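Local coordinates for protein extracellular subtilisin-like serine proteinase (PDB 1SH7) that probably cleaves internal peptide bonds of proteins as a cold-adapted, calcium-binding serine endopeptidase of the subtilisin-like S8 family, made by a psychrotrophic Vibrio, at residues D12-P17 / L272-C277; A24-F29 / Y233-N238. All coordinates share one frame; numbering follows the deposited sequence.

Interaction 1. Residues D12-P17 / L272-C277; sequences DQRNLP and LADSGC. With CA (calcium ion), chain E.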
loop_
_atom_site.group_PDB
_atom_site.type_symbol
_atom_site.label_atom_id
_atom_site.label_comp_id
_atom_site.label_asym_id
_atom_site.label_seq_id
_atom_site.Cartn_x
_atom_site.Cartn_y
_atom_site.Cartn_z
ATOM N N ASP A 12 11.060 -10.226 0.869
ATOM C CA ASP A 12 12.433 -10.182 1.408
ATOM C C ASP A 12 13.457 -11.065 0.658
ATOM O O ASP A 12 14.524 -11.354 1.211
ATOM C CB ASP A 12 12.449 -10.567 2.889
ATOM C CG ASP A 12 12.325 -12.078 3.103
ATOM O OD1 ASP A 12 12.706 -12.577 4.176
ATOM O OD2 ASP A 12 11.864 -12.843 2.224
ATOM N N GLN A 13 13.127 -11.478 -0.571
ATOM C CA GLN A 13 13.982 -12.353 -1.378
ATOM C C GLN A 13 13.743 -12.114 -2.853
ATOM O O GLN A 13 12.674 -11.633 -3.274
ATOM C CB GLN A 13 13.770 -13.836 -1.001
ATOM C CG GLN A 13 12.335 -14.327 -1.163
ATOM C CD GLN A 13 12.213 -15.772 -0.712
ATOM O OE1 GLN A 13 12.030 -16.021 0.474
ATOM N NE2 GLN A 13 12.359 -16.716 -1.645
ATOM N N ARG A 14 14.774 -12.420 -3.629
ATOM C CA ARG A 14 14.796 -12.154 -5.058
ATOM C C ARG A 14 14.017 -13.203 -5.842
ATOM O O ARG A 14 13.244 -12.872 -6.710
ATOM C CB ARG A 14 16.260 -12.121 -5.524
ATOM C CG ARG A 14 17.066 -10.942 -4.964
ATOM C CD ARG A 14 16.480 -9.612 -5.333
ATOM N NE ARG A 14 17.314 -8.482 -4.889
ATOM C CZ ARG A 14 16.897 -7.222 -4.932
ATOM N NH1 ARG A 14 15.693 -6.954 -5.385
ATOM N NH2 ARG A 14 17.680 -6.219 -4.530
ATOM N N ASN A 15 14.228 -14.486 -5.523
ATOM C CA ASN A 15 13.768 -15.564 -6.381
ATOM C C ASN A 15 12.894 -16.564 -5.648
ATOM O O ASN A 15 12.988 -16.714 -4.456
ATOM C CB ASN A 15 14.962 -16.315 -6.978
ATOM C CG ASN A 15 15.638 -15.552 -8.083
ATOM O OD1 ASN A 15 14.998 -15.111 -9.062
ATOM N ND2 ASN A 15 16.920 -15.351 -7.927
ATOM N N LEU A 16 12.056 -17.279 -6.369
ATOM C CA LEU A 16 11.399 -18.440 -5.770
ATOM C C LEU A 16 12.470 -19.550 -5.704
ATOM O O LEU A 16 13.460 -19.471 -6.434
ATOM C CB LEU A 16 10.190 -18.863 -6.586
ATOM C CG LEU A 16 9.017 -17.879 -6.624
ATOM C CD1 LEU A 16 7.943 -18.288 -7.656
ATOM C CD2 LEU A 16 8.413 -17.717 -5.257
ATOM N N PRO A 17 12.307 -20.561 -4.855
ATOM C CA PRO A 17 11.118 -20.773 -4.012
ATOM C C PRO A 17 11.054 -19.924 -2.751
ATOM O O PRO A 17 12.087 -19.425 -2.281
ATOM C CB PRO A 17 11.266 -22.256 -3.604
ATOM C CG PRO A 17 12.731 -22.448 -3.499
ATOM C CD PRO A 17 13.321 -21.621 -4.635
ATOM N N LEU A 272 14.145 -4.990 1.372
ATOM C CA LEU A 272 15.449 -4.899 2.003
ATOM C C LEU A 272 16.346 -3.867 1.330
ATOM O O LEU A 272 16.128 -3.505 0.179
ATOM C CB LEU A 272 16.124 -6.271 1.975
ATOM C CG LEU A 272 15.378 -7.444 2.629
ATOM C CD1 LEU A 272 16.195 -8.763 2.542
ATOM C CD2 LEU A 272 15.068 -7.078 4.081
ATOM N N ALA A 273 17.373 -3.422 2.046
ATOM C CA ALA A 273 18.176 -2.288 1.611
ATOM C C ALA A 273 19.349 -2.685 0.716
ATOM O O ALA A 273 20.504 -2.511 1.107
ATOM C CB ALA A 273 18.698 -1.506 2.840
ATOM N N ASP A 274 19.067 -3.183 -0.483
ATOM C CA ASP A 274 20.104 -3.437 -1.479
ATOM C C ASP A 274 19.524 -3.418 -2.912
ATOM O O ASP A 274 18.322 -3.584 -3.079
ATOM C CB ASP A 274 20.883 -4.715 -1.132
ATOM C CG ASP A 274 20.065 -5.979 -1.288
ATOM O OD1 ASP A 274 19.347 -6.391 -0.332
ATOM O OD2 ASP A 274 20.097 -6.631 -2.356
ATOM N N SER A 275 20.355 -3.177 -3.938
ATOM C CA SER A 275 19.811 -2.883 -5.289
ATOM C C SER A 275 19.566 -4.084 -6.232
ATOM O O SER A 275 20.435 -4.939 -6.420
ATOM C CB SER A 275 20.611 -1.808 -6.062
ATOM O OG SER A 275 21.815 -1.400 -5.447
ATOM N N GLY A 276 18.382 -4.088 -6.863
ATOM C CA GLY A 276 17.942 -5.174 -7.716
ATOM C C GLY A 276 18.511 -5.242 -9.125
ATOM O O GLY A 276 18.153 -6.154 -9.879
ATOM N N CYS A 277 19.379 -4.294 -9.499
ATOM C CA CYS A 277 20.086 -4.374 -10.786
ATOM C C CYS A 277 21.157 -5.484 -10.775
ATOM O O CYS A 277 21.644 -5.869 -11.841
ATOM C CB CYS A 277 20.726 -3.017 -11.163
ATOM S SG CYS A 277 21.953 -2.354 -9.982
HETATM CA CA CA E . 11.326 -15.117 2.450
HETATM O O HOH W 1 13.556 -15.090 3.046
HETATM O O HOH W 2 19.798 -8.923 -3.153
#
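Arg14 and Asp274 meet tip to tip, with the guanidinium and carboxylate planes 85° apart. The arginine chain bends at chi2 (-59°) and runs straight from there, which carries its flat head to the 272-277 loop. NH2 of Arg14 forms a salt bridge with OD2 of Asp274 at 3.3 Å, a longish bond from above the carboxylate plane. Water 2 bridges the same pair, accepting from Arg14 NE and donating to Asp274 OD2. One face of the guanidinium lies on Gly276, whose CA is 3.6 Å from Arg14 CZ; a residue with no side chain lets the planar group settle on the backbone. Arginine suits a place with several acceptors, since its NH1 also bonds to the carbonyl of Arg252, while Asp274 OD1 takes a hydrogen bond from Tyr270 OH.

Leu272 adds a van der Waals contact, its methyl CD1 lying 3.4 Å from the carbonyl O of Asp12. Asp12 turns its carboxylate away from that leucine, and OD2 binds calcium at 2.4 Å; OD1 accepts from Asn23 N and from water 1, itself a calcium ligand, which should fix the carboxylate's rotation. Gln13 starts away from the 272-277 loop. Its OE1 lies 2.3 Å from the ion, and its NE2 donates to Asn15 O (2.9 Å) and Pro17 O (2.8 Å), so one amide ties the metal to the loop around the cis peptide before Pro17. Asp9, Asp19 and Asn21 O complete a seven-oxygen shell, a calcium site of a subtilisin-like proteinase built on a surface loop, with the segment near this chain's end fastened alongside.

Interaction 2. Residues A24-F29 / Y233-N238; sequences ANFDGF and YLQENN
Phe26 opens the contact by lying against the end of helix 219-236. Its CG is anti to the carbonyl carbon (chi1 -62°), and one ring face receives CB of Glu236 in a CH-pi contact, 3.8 Å from the centroid and offset toward the rim. The extended Glu236 chain continues to a salt bridge with Arg252. Gln235, extended and crossing obliquely, brings its amide to the ring edge, near the ring plane, and OE1 also lies 3.3 Å from Phe26 CB.

Asp27 N donates to that same OE1 at 2.8 Å, in the carbonyl plane. The Asp27 carboxylate folds back so that OD2 accepts from Phe29 N at 3.1 Å, forming an Asx turn, while OD1 is held by Asn88 ND2. Gly28, at a positive phi of 88° that glycine adopts readily, presents its N to Gln235 OE1 at 2.9 Å, coming from above the carbonyl plane. Phe29 lays its carbonyl O 3.3 Å from Gln235 CG, and water 4 links this O to Asn238 ND2, which also bonds to Leu234 O.

One uncharged glutamine oxygen thus grips two successive backbone N-H groups, and a carboxylate the next. Asp27 OD2 and Gln235 OE1 are acceptors 3.2 Å apart; Asp27 N and Gly28 N at OE1, and Phe29 N and water 3 at OD2, probably offset their repulsion. OE1 does the gripping; NE2 reaches Asp27 OD2 through water 3.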
loop_
_atom_site.group_PDB
_atom_site.type_symbol
_atom_site.label_atom_id
_atom_site.label_comp_id
_atom_site.label_asym_id
_atom_site.label_seq_id
_atom_site.Cartn_x
_atom_site.Cartn_y
_atom_site.Cartn_z
ATOM N N ALA A 24 13.563 -8.857 8.356
ATOM C CA ALA A 24 13.471 -7.391 8.327
ATOM C C ALA A 24 14.585 -6.776 9.194
ATOM O O ALA A 24 14.951 -7.309 10.252
ATOM C CB ALA A 24 12.108 -6.935 8.842
ATOM N N ASN A 25 15.093 -5.652 8.720
ATOM C CA ASN A 25 16.108 -4.853 9.405
ATOM C C ASN A 25 15.515 -3.585 10.055
ATOM O O ASN A 25 16.158 -2.897 10.843
ATOM C CB ASN A 25 17.157 -4.485 8.393
ATOM C CG ASN A 25 17.955 -5.672 7.926
ATOM O OD1 ASN A 25 18.137 -5.888 6.716
ATOM N ND2 ASN A 25 18.442 -6.440 8.866
ATOM N N PHE A 26 14.272 -3.285 9.697
ATOM C CA PHE A 26 13.554 -2.117 10.174
ATOM C C PHE A 26 12.123 -2.564 10.431
ATOM O O PHE A 26 11.703 -3.625 9.968
ATOM C CB PHE A 26 13.580 -0.973 9.145
ATOM C CG PHE A 26 14.955 -0.479 8.844
ATOM C CD1 PHE A 26 15.714 -1.069 7.862
ATOM C CD2 PHE A 26 15.506 0.546 9.575
ATOM C CE1 PHE A 26 17.011 -0.617 7.588
ATOM C CE2 PHE A 26 16.817 0.973 9.323
ATOM C CZ PHE A 26 17.568 0.375 8.350
ATOM N N ASP A 27 11.381 -1.756 11.164
ATOM C CA ASP A 27 9.964 -2.058 11.436
ATOM C C ASP A 27 8.988 -0.854 11.355
ATOM O O ASP A 27 7.851 -0.981 11.730
ATOM C CB ASP A 27 9.826 -2.757 12.799
ATOM C CG ASP A 27 10.331 -1.916 13.935
ATOM O OD1 ASP A 27 10.455 -2.461 15.066
ATOM O OD2 ASP A 27 10.642 -0.705 13.806
ATOM N N GLY A 28 9.429 0.296 10.869
ATOM C CA GLY A 28 8.530 1.433 10.685
ATOM C C GLY A 28 8.439 2.288 11.921
ATOM O O GLY A 28 7.672 3.252 11.971
ATOM N N PHE A 29 9.246 1.956 12.924
ATOM C CA PHE A 29 9.322 2.789 14.132
ATOM C C PHE A 29 9.565 4.281 13.774
ATOM O O PHE A 29 10.434 4.621 12.984
ATOM C CB PHE A 29 10.357 2.296 15.153
ATOM C CG PHE A 29 10.317 3.099 16.424
ATOM C CD1 PHE A 29 9.292 2.891 17.341
ATOM C CD2 PHE A 29 11.220 4.142 16.638
ATOM C CE1 PHE A 29 9.191 3.686 18.501
ATOM C CE2 PHE A 29 11.140 4.934 17.801
ATOM C CZ PHE A 29 10.115 4.700 18.725
ATOM N N TYR A 233 11.686 1.983 4.534
ATOM C CA TYR A 233 12.653 2.873 3.918
ATOM C C TYR A 233 12.705 4.232 4.633
ATOM O O TYR A 233 13.794 4.859 4.720
ATOM C CB TYR A 233 12.321 3.130 2.437
ATOM C CG TYR A 233 12.499 1.966 1.462
ATOM C CD1 TYR A 233 12.779 0.679 1.897
ATOM C CD2 TYR A 233 12.314 2.164 0.084
ATOM C CE1 TYR A 233 12.928 -0.383 0.983
ATOM C CE2 TYR A 233 12.447 1.097 -0.835
ATOM C CZ TYR A 233 12.760 -0.159 -0.369
ATOM O OH TYR A 233 12.872 -1.216 -1.270
ATOM N N LEU A 234 11.548 4.686 5.112
ATOM C CA LEU A 234 11.447 5.944 5.838
ATOM C C LEU A 234 12.070 5.840 7.229
ATOM O O LEU A 234 12.613 6.837 7.767
ATOM C CB LEU A 234 10.003 6.433 5.920
ATOM C CG LEU A 234 9.488 7.013 4.580
ATOM C CD1 LEU A 234 7.966 7.038 4.519
ATOM C CD2 LEU A 234 10.068 8.387 4.432
ATOM N N GLN A 235 12.023 4.657 7.831
ATOM C CA GLN A 235 12.686 4.508 9.129
ATOM C C GLN A 235 14.202 4.591 8.912
ATOM O O GLN A 235 14.902 5.310 9.634
ATOM C CB GLN A 235 12.308 3.228 9.878
ATOM C CG GLN A 235 12.934 3.196 11.278
ATOM C CD GLN A 235 12.852 1.842 11.994
ATOM O OE1 GLN A 235 12.244 0.901 11.502
ATOM N NE2 GLN A 235 13.472 1.761 13.180
ATOM N N GLU A 236 14.673 3.867 7.895
ATOM C CA GLU A 236 16.079 3.866 7.448
ATOM C C GLU A 236 16.593 5.282 7.115
ATOM O O GLU A 236 17.742 5.638 7.414
ATOM C CB GLU A 236 16.208 2.943 6.227
ATOM C CG GLU A 236 17.592 2.805 5.608
ATOM C CD GLU A 236 17.579 2.098 4.254
ATOM O OE1 GLU A 236 18.671 1.937 3.661
ATOM O OE2 GLU A 236 16.492 1.699 3.752
ATOM N N ASN A 237 15.745 6.048 6.436
ATOM C CA ASN A 237 16.051 7.406 6.000
ATOM C C ASN A 237 14.809 8.293 6.165
ATOM O O ASN A 237 13.967 8.367 5.270
ATOM C CB ASN A 237 16.525 7.397 4.553
ATOM C CG ASN A 237 17.144 8.728 4.119
ATOM O OD1 ASN A 237 16.833 9.815 4.675
ATOM N ND2 ASN A 237 17.982 8.666 3.072
ATOM N N ASN A 238 14.694 8.942 7.331
ATOM C CA ASN A 238 13.552 9.799 7.650
ATOM C C ASN A 238 13.290 10.905 6.611
ATOM O O ASN A 238 12.152 11.383 6.478
ATOM C CB ASN A 238 13.752 10.494 9.011
ATOM C CG ASN A 238 13.504 9.594 10.235
ATOM O OD1 ASN A 238 13.579 10.106 11.351
ATOM N ND2 ASN A 238 13.205 8.290 10.050
HETATM O O HOH W 3 13.100 -0.431 15.144
HETATM O O HOH W 4 12.330 6.649 12.482
#

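Overall arrangement
The two contacts lie about 17 Å apart between centres, with interaction 2 nested inside the loop that interaction 1 closes. Segments 12-17 and 24-29 belong to the same connection between helix 6-11 and strand 32-37, a strand of the parallel sheet. Their partners come from the end of this catalytic chain and from the end of helix 219-236, whose other end carries the predicted catalytic Ser220. Arg252, at the end of helix 242-252, joins both: its carbonyl meets Arg14 and its guanidinium meets Glu236. Tyr233 OH bonds to Tyr270 O, and Ala273 packs on Glu236. The calcium-binding N-terminal region and segment 272-277 are thereby fastened to one side of the subtilase fold.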